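Local coordinates for protein branched-chain phosphotransacylase (Enterococcus faecalis, PDB 1YCO) that probably transfers branched-chain acyl groups between coenzyme A and phosphate, at residues A[101-106]-A[115-120]; A[240-245]-A[267-272]. One frame throughout, in Å; residues are numbered along the deposited sequence.

Interaction 1: residues A[101-106]-A[115-120]; sequences SHVAMV and LLTDCA
Thr-117 and Asp-118 close on the backbone of His-102 just where strand 115-117 gives way to a loop. The hydroxyl of Thr-117 is anti to its own backbone N (chi1 174°), and OG1 donates to His-102 O at 2.9 Å; Asp-118 N reaches the same oxygen from the opposite face of the carbonyl plane, at 2.8 Å. One carbonyl is thus gripped by a side chain and a main-chain amide together. The Asp-118 carboxylate then turns back to the amide of the same histidine, His-102 N meeting OD2 at 3.2 Å from well above the carboxylate plane, while OD1 is held by Asn-122. A water links Thr-117 OG1 to Ser-101 OG, which also bonds to Asn-136.

The His-102 imidazole lies on the side away from the Thr-117 side chain. Ala-120 CB sits 4.0 Å from its CG, and Cys-119 SG stands obliquely to the ring, 5.0 Å from the centroid. A second water joins His-102 ND1 to Leu-116 O.

Further along, the pairing becomes regular. Ala-104 and Leu-116 exchange two nearly straight backbone bonds, N to O in each direction. On the face of Thr-117, Val-103 CG2 leans on OG1 at 3.7 Å, and Leu-115 sends CD2 to Met-105 CB at 4.0 Å; helix 127-143 covers Leu-115 and Thr-117. Ala-104 and Leu-116 point to the other face, where helix 221-234 packs on them and Val-106 CG2 touches Leu-116 CB.

The arrangement is that of an antiparallel beta hairpin, strands 101-107 and 113-117, within a mixed sheet, between strands 215-217 and 238-244, with helices on both faces, its open end tied by threonine and aspartate side chains.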
ATOM      1  N   SER A 101     -13.990 -12.439  -6.615  1.00 32.34           N
ATOM      2  CA  SER A 101     -12.942 -11.687  -5.970  1.00 32.97           C
ATOM      3  C   SER A 101     -11.702 -11.754  -6.851  1.00 31.00           C
ATOM      4  O   SER A 101     -11.673 -12.482  -7.841  1.00 30.55           O
ATOM      5  CB  SER A 101     -12.623 -12.272  -4.578  1.00 34.83           C
ATOM      6  OG  SER A 101     -12.085 -13.592  -4.650  1.00 35.60           O
ATOM      7  N   HIS A 102     -10.684 -10.985  -6.504  1.00 30.02           N
ATOM      8  CA  HIS A 102      -9.463 -11.042  -7.266  1.00 30.10           C
ATOM      9  C   HIS A 102      -8.409 -11.516  -6.297  1.00 29.03           C
ATOM     10  O   HIS A 102      -8.376 -11.111  -5.129  1.00 28.52           O
ATOM     11  CB  HIS A 102      -9.100  -9.679  -7.842  1.00 32.26           C
ATOM     12  CG  HIS A 102      -7.849  -9.687  -8.666  1.00 34.95           C
ATOM     13  ND1 HIS A 102      -6.592  -9.788  -8.108  1.00 34.60           N
ATOM     14  CD2 HIS A 102      -7.661  -9.628 -10.007  1.00 36.17           C
ATOM     15  CE1 HIS A 102      -5.684  -9.791  -9.068  1.00 37.51           C
ATOM     16  NE2 HIS A 102      -6.306  -9.695 -10.230  1.00 38.67           N
ATOM     17  N   VAL A 103      -7.570 -12.410  -6.789  1.00 27.49           N
ATOM     18  CA  VAL A 103      -6.497 -12.977  -5.999  1.00 29.42           C
ATOM     19  C   VAL A 103      -5.211 -12.917  -6.811  1.00 30.11           C
ATOM     20  O   VAL A 103      -5.189 -13.264  -7.989  1.00 30.87           O
ATOM     21  CB  VAL A 103      -6.780 -14.456  -5.639  1.00 29.20           C
ATOM     22  CG1 VAL A 103      -5.538 -15.102  -5.019  1.00 28.02           C
ATOM     23  CG2 VAL A 103      -7.956 -14.542  -4.676  1.00 27.26           C
ATOM     24  N   ALA A 104      -4.138 -12.494  -6.157  1.00 29.92           N
ATOM     25  CA  ALA A 104      -2.844 -12.384  -6.797  1.00 28.95           C
ATOM     26  C   ALA A 104      -1.822 -13.251  -6.083  1.00 29.58           C
ATOM     27  O   ALA A 104      -1.904 -13.471  -4.866  1.00 27.57           O
ATOM     28  CB  ALA A 104      -2.370 -10.925  -6.790  1.00 24.12           C
ATOM     29  N   MET A 105      -0.859 -13.753  -6.849  1.00 31.12           N
ATOM     30  CA  MET A 105       0.223 -14.546  -6.276  1.00 32.32           C
ATOM     31  C   MET A 105       1.463 -13.663  -6.348  1.00 28.54           C
ATOM     32  O   MET A 105       1.791 -13.122  -7.403  1.00 28.72           O
ATOM     33  CB  MET A 105       0.456 -15.849  -7.053  1.00 36.94           C
ATOM     34  CG  MET A 105       1.693 -16.603  -6.545  1.00 42.17           C
ATOM     35  SD  MET A 105       1.520 -18.386  -6.394  1.00 51.59           S
ATOM     36  CE  MET A 105       2.354 -18.953  -7.884  1.00 45.44           C
ATOM     37  N   VAL A 106       2.134 -13.517  -5.215  1.00 27.68           N
ATOM     38  CA  VAL A 106       3.332 -12.687  -5.110  1.00 28.81           C
ATOM     39  C   VAL A 106       4.593 -13.489  -4.756  1.00 29.66           C
ATOM     40  O   VAL A 106       4.600 -14.265  -3.804  1.00 27.16           O
ATOM     41  CB  VAL A 106       3.154 -11.599  -4.023  1.00 26.75           C
ATOM     42  CG1 VAL A 106       4.303 -10.612  -4.074  1.00 26.97           C
ATOM     43  CG2 VAL A 106       1.820 -10.887  -4.203  1.00 28.13           C
ATOM     44  N   LEU A 115      -0.221 -15.110  -1.169  1.00 31.46           N
ATOM     45  CA  LEU A 115      -1.334 -14.641  -1.955  1.00 30.65           C
ATOM     46  C   LEU A 115      -1.807 -13.313  -1.369  1.00 30.99           C
ATOM     47  O   LEU A 115      -1.727 -13.082  -0.162  1.00 30.63           O
ATOM     48  CB  LEU A 115      -2.459 -15.681  -1.949  1.00 29.73           C
ATOM     49  CG  LEU A 115      -2.086 -17.114  -2.380  1.00 29.50           C
ATOM     50  CD1 LEU A 115      -3.367 -17.966  -2.445  1.00 31.36           C
ATOM     51  CD2 LEU A 115      -1.419 -17.108  -3.751  1.00 32.35           C
ATOM     52  N   LEU A 116      -2.245 -12.429  -2.253  1.00 29.10           N
ATOM     53  CA  LEU A 116      -2.756 -11.126  -1.880  1.00 28.18           C
ATOM     54  C   LEU A 116      -4.167 -11.069  -2.431  1.00 29.46           C
ATOM     55  O   LEU A 116      -4.399 -11.396  -3.598  1.00 29.16           O
ATOM     56  CB  LEU A 116      -1.920 -10.014  -2.517  1.00 25.47           C
ATOM     57  CG  LEU A 116      -2.409  -8.568  -2.318  1.00 25.89           C
ATOM     58  CD1 LEU A 116      -2.503  -8.222  -0.845  1.00 22.31           C
ATOM     59  CD2 LEU A 116      -1.450  -7.625  -3.028  1.00 25.23           C
ATOM     60  N   THR A 117      -5.126 -10.662  -1.618  1.00 31.15           N
ATOM     61  CA  THR A 117      -6.440 -10.634  -2.182  1.00 31.93           C
ATOM     62  C   THR A 117      -7.345  -9.455  -2.018  1.00 36.05           C
ATOM     63  O   THR A 117      -7.535  -8.850  -0.952  1.00 34.15           O
ATOM     64  CB  THR A 117      -7.246 -11.913  -1.851  1.00 28.10           C
ATOM     65  OG1 THR A 117      -8.582 -11.742  -2.325  1.00 27.11           O
ATOM     66  CG2 THR A 117      -7.261 -12.189  -0.378  1.00 20.42           C
ATOM     67  N   ASP A 118      -7.881  -9.181  -3.192  1.00 40.62           N
ATOM     68  CA  ASP A 118      -8.832  -8.175  -3.530  1.00 40.46           C
ATOM     69  C   ASP A 118      -8.412  -6.744  -3.679  1.00 38.81           C
ATOM     70  O   ASP A 118      -8.779  -5.886  -2.895  1.00 36.70           O
ATOM     71  CB  ASP A 118     -10.061  -8.313  -2.667  1.00 44.34           C
ATOM     72  CG  ASP A 118     -11.315  -8.405  -3.517  1.00 48.81           C
ATOM     73  OD1 ASP A 118     -12.424  -8.480  -2.936  1.00 55.50           O
ATOM     74  OD2 ASP A 118     -11.170  -8.391  -4.768  1.00 42.11           O
ATOM     75  N   CYS A 119      -7.679  -6.506  -4.761  1.00 38.73           N
ATOM     76  CA  CYS A 119      -7.220  -5.179  -5.113  1.00 39.98           C
ATOM     77  C   CYS A 119      -7.741  -4.790  -6.501  1.00 39.44           C
ATOM     78  O   CYS A 119      -7.090  -4.027  -7.220  1.00 39.90           O
ATOM     79  CB  CYS A 119      -5.706  -5.151  -5.089  1.00 42.94           C
ATOM     80  SG  CYS A 119      -4.938  -6.650  -5.699  1.00 49.53           S
ATOM     81  N   ALA A 120      -8.915  -5.319  -6.867  1.00 38.71           N
ATOM     82  CA  ALA A 120      -9.540  -5.035  -8.165  1.00 39.65           C
ATOM     83  C   ALA A 120     -11.063  -5.205  -8.227  1.00 40.72           C
ATOM     84  O   ALA A 120     -11.731  -4.502  -8.988  1.00 43.30           O
ATOM     85  CB  ALA A 120      -8.900  -5.898  -9.255  1.00 40.42           C
TER
HETATM   86  O   HOH W   1     -10.228 -13.924  -2.387  1.00 24.99           O
HETATM   87  O   HOH W   2      -5.622  -9.202  -5.665  1.00 27.74           O

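Interaction 2: residues A[240-245]-A[267-272]; sequences GGTIVG and RFAMRQ
Phe-268 brings the CD2 corner of its ring against strand 240-244, 3.5 Å from Gly-240 O and 3.7 Å from the methyl CG2 of Thr-242. The CB of Phe-268 points to the strand, and CG stands anti to the backbone N (chi1 -176°); Gly-241 CA lies at the edge of the ring, near its plane. Gly-240, without a side chain, lets strand and helix approach to 5.9 Å between its CA and that of Phe-268.

Thr-242 uses both branches. CG2 packs against Phe-268 CD2 and Ala-269 CB, the latter 3.9 Å away, and also lies beside Gln-272 OE1, while OG1 donates to that OE1 at 2.8 Å. The two side chains meet tip to tip, and the hydroxyl lies in the amide plane, on a lone pair of OE1. That same oxygen hangs over the centre of the Phe-268 ring, 3.5 Å above its plane. On the other branch of the amide, NE2 rests 3.8 Å from Val-244 CG1, the two side chains crossing at about a right angle.

Between these two segments the Thr-242 to Gln-272 bond is the polar link, set among largely apolar contacts; Ser-265 OG of the same helix adds a second bond, to Gly-241 N. Since all the touching residues are buried, the hydroxyl and the amide oxygen satisfy each other away from bulk solvent, and the directional bond helps to set how the Gln-272 amide is turned.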
ATOM      1  N   GLY A 240       1.191 -12.189 -10.197  1.00 30.73           N
ATOM      2  CA  GLY A 240       0.240 -12.687 -11.173  1.00 31.16           C
ATOM      3  C   GLY A 240      -1.145 -12.641 -10.552  1.00 31.31           C
ATOM      4  O   GLY A 240      -1.313 -12.913  -9.359  1.00 31.63           O
ATOM      5  N   GLY A 241      -2.153 -12.297 -11.340  1.00 31.97           N
ATOM      6  CA  GLY A 241      -3.492 -12.223 -10.776  1.00 32.64           C
ATOM      7  C   GLY A 241      -4.595 -12.821 -11.620  1.00 31.63           C
ATOM      8  O   GLY A 241      -4.514 -12.870 -12.842  1.00 34.22           O
ATOM      9  N   THR A 242      -5.637 -13.289 -10.955  1.00 31.33           N
ATOM     10  CA  THR A 242      -6.763 -13.870 -11.645  1.00 31.34           C
ATOM     11  C   THR A 242      -8.005 -13.572 -10.837  1.00 30.15           C
ATOM     12  O   THR A 242      -7.949 -13.417  -9.615  1.00 26.52           O
ATOM     13  CB  THR A 242      -6.645 -15.410 -11.762  1.00 33.00           C
ATOM     14  OG1 THR A 242      -6.672 -15.983 -10.450  1.00 37.91           O
ATOM     15  CG2 THR A 242      -5.351 -15.806 -12.452  1.00 35.67           C
ATOM     16  N   ILE A 243      -9.132 -13.492 -11.527  1.00 31.58           N
ATOM     17  CA  ILE A 243     -10.400 -13.278 -10.853  1.00 33.02           C
ATOM     18  C   ILE A 243     -10.880 -14.693 -10.537  1.00 32.39           C
ATOM     19  O   ILE A 243     -10.832 -15.573 -11.393  1.00 31.84           O
ATOM     20  CB  ILE A 243     -11.419 -12.577 -11.767  1.00 33.80           C
ATOM     21  CG1 ILE A 243     -10.981 -11.130 -12.017  1.00 37.70           C
ATOM     22  CG2 ILE A 243     -12.789 -12.620 -11.129  1.00 32.25           C
ATOM     23  CD1 ILE A 243     -11.841 -10.384 -13.031  1.00 40.07           C
ATOM     24  N   VAL A 244     -11.310 -14.909  -9.301  1.00 31.65           N
ATOM     25  CA  VAL A 244     -11.799 -16.207  -8.878  1.00 32.23           C
ATOM     26  C   VAL A 244     -13.290 -16.122  -8.548  1.00 34.65           C
ATOM     27  O   VAL A 244     -13.857 -15.031  -8.457  1.00 33.09           O
ATOM     28  CB  VAL A 244     -11.004 -16.751  -7.654  1.00 32.56           C
ATOM     29  CG1 VAL A 244      -9.595 -17.097  -8.076  1.00 33.08           C
ATOM     30  CG2 VAL A 244     -10.989 -15.726  -6.525  1.00 32.30           C
ATOM     31  N   GLY A 245     -13.916 -17.283  -8.375  1.00 37.48           N
ATOM     32  CA  GLY A 245     -15.340 -17.325  -8.097  1.00 41.44           C
ATOM     33  C   GLY A 245     -16.079 -17.987  -9.248  1.00 43.54           C
ATOM     34  O   GLY A 245     -17.150 -18.581  -9.072  1.00 45.55           O
ATOM     35  N   ARG A 267       0.350 -17.817 -15.911  1.00 36.70           N
ATOM     36  CA  ARG A 267       1.025 -18.910 -15.211  1.00 38.14           C
ATOM     37  C   ARG A 267       0.256 -19.256 -13.935  1.00 35.32           C
ATOM     38  O   ARG A 267       0.155 -20.417 -13.537  1.00 33.40           O
ATOM     39  CB  ARG A 267       2.457 -18.485 -14.850  1.00 42.82           C
ATOM     40  CG  ARG A 267       3.392 -19.608 -14.411  1.00 48.30           C
ATOM     41  CD  ARG A 267       3.881 -20.413 -15.604  1.00 52.89           C
ATOM     42  NE  ARG A 267       5.174 -21.049 -15.354  1.00 56.92           N
ATOM     43  CZ  ARG A 267       6.342 -20.408 -15.334  1.00 60.58           C
ATOM     44  NH1 ARG A 267       6.391 -19.101 -15.553  1.00 59.44           N
ATOM     45  NH2 ARG A 267       7.471 -21.079 -15.103  1.00 62.90           N
ATOM     46  N   PHE A 268      -0.270 -18.222 -13.295  1.00 31.42           N
ATOM     47  CA  PHE A 268      -1.018 -18.394 -12.068  1.00 29.98           C
ATOM     48  C   PHE A 268      -2.329 -19.123 -12.372  1.00 29.00           C
ATOM     49  O   PHE A 268      -2.721 -20.030 -11.639  1.00 30.73           O
ATOM     50  CB  PHE A 268      -1.252 -17.020 -11.445  1.00 27.67           C
ATOM     51  CG  PHE A 268      -1.936 -17.056 -10.117  1.00 27.14           C
ATOM     52  CD1 PHE A 268      -1.702 -18.086  -9.216  1.00 27.23           C
ATOM     53  CD2 PHE A 268      -2.803 -16.036  -9.753  1.00 27.48           C
ATOM     54  CE1 PHE A 268      -2.329 -18.101  -7.971  1.00 24.86           C
ATOM     55  CE2 PHE A 268      -3.435 -16.044  -8.507  1.00 25.65           C
ATOM     56  CZ  PHE A 268      -3.199 -17.077  -7.616  1.00 21.48           C
ATOM     57  N   ALA A 269      -2.973 -18.750 -13.478  1.00 28.29           N
ATOM     58  CA  ALA A 269      -4.237 -19.358 -13.897  1.00 29.43           C
ATOM     59  C   ALA A 269      -4.068 -20.829 -14.280  1.00 29.56           C
ATOM     60  O   ALA A 269      -4.872 -21.683 -13.887  1.00 28.74           O
ATOM     61  CB  ALA A 269      -4.831 -18.579 -15.081  1.00 29.53           C
ATOM     62  N   MET A 270      -3.029 -21.121 -15.060  1.00 30.77           N
ATOM     63  CA  MET A 270      -2.766 -22.505 -15.464  1.00 32.55           C
ATOM     64  C   MET A 270      -2.532 -23.359 -14.218  1.00 32.76           C
ATOM     65  O   MET A 270      -2.975 -24.504 -14.135  1.00 31.90           O
ATOM     66  CB  MET A 270      -1.536 -22.585 -16.379  1.00 31.29           C
ATOM     67  CG  MET A 270      -1.799 -22.130 -17.802  1.00 33.48           C
ATOM     68  SD  MET A 270      -0.293 -21.962 -18.808  1.00 37.31           S
ATOM     69  CE  MET A 270       0.358 -23.645 -18.741  1.00 40.40           C
ATOM     70  N   ARG A 271      -1.850 -22.775 -13.244  1.00 33.65           N
ATOM     71  CA  ARG A 271      -1.542 -23.480 -12.018  1.00 36.76           C
ATOM     72  C   ARG A 271      -2.806 -23.865 -11.243  1.00 38.04           C
ATOM     73  O   ARG A 271      -2.846 -24.911 -10.606  1.00 40.19           O
ATOM     74  CB  ARG A 271      -0.619 -22.613 -11.163  1.00 39.52           C
ATOM     75  CG  ARG A 271       0.161 -23.351 -10.097  1.00 43.58           C
ATOM     76  CD  ARG A 271       1.609 -22.891 -10.111  1.00 45.63           C
ATOM     77  NE  ARG A 271       2.051 -22.350  -8.829  1.00 48.31           N
ATOM     78  CZ  ARG A 271       2.148 -23.051  -7.703  1.00 48.72           C
ATOM     79  NH1 ARG A 271       1.829 -24.341  -7.685  1.00 48.44           N
ATOM     80  NH2 ARG A 271       2.584 -22.459  -6.597  1.00 47.78           N
ATOM     81  N   GLN A 272      -3.842 -23.030 -11.306  1.00 38.16           N
ATOM     82  CA  GLN A 272      -5.090 -23.320 -10.602  1.00 37.55           C
ATOM     83  C   GLN A 272      -5.895 -24.375 -11.363  1.00 39.78           C
ATOM     84  O   GLN A 272      -6.655 -25.148 -10.778  1.00 38.14           O
ATOM     85  CB  GLN A 272      -5.942 -22.056 -10.464  1.00 33.63           C
ATOM     86  CG  GLN A 272      -5.222 -20.885  -9.828  1.00 32.83           C
ATOM     87  CD  GLN A 272      -6.044 -19.598  -9.844  1.00 30.11           C
ATOM     88  OE1 GLN A 272      -5.512 -18.516 -10.098  1.00 32.65           O
ATOM     89  NE2 GLN A 272      -7.330 -19.709  -9.557  1.00 25.40           N
TER

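Strand 101-107 is shared ground: interaction 1 pairs it with 113-117, and along its other edge it pairs with 238-244, the strand that interaction 2 binds to a helix. The two centres are only 10 Å apart. Met-105 N probably donates to Gly-240 O at 2.7 Å, and Val-244 N to Ser-101 O at 2.9 Å. The helix of interaction 2 also touches the hairpin directly, Phe-268 CE2 packing 3.3 Å from Val-103 O. Between them, the contacts run from hairpin through strand 238-244 to helix 259-274 near the centre of the chain, where Val-140 of helix 127-143 also touches Phe-268 and Val-244.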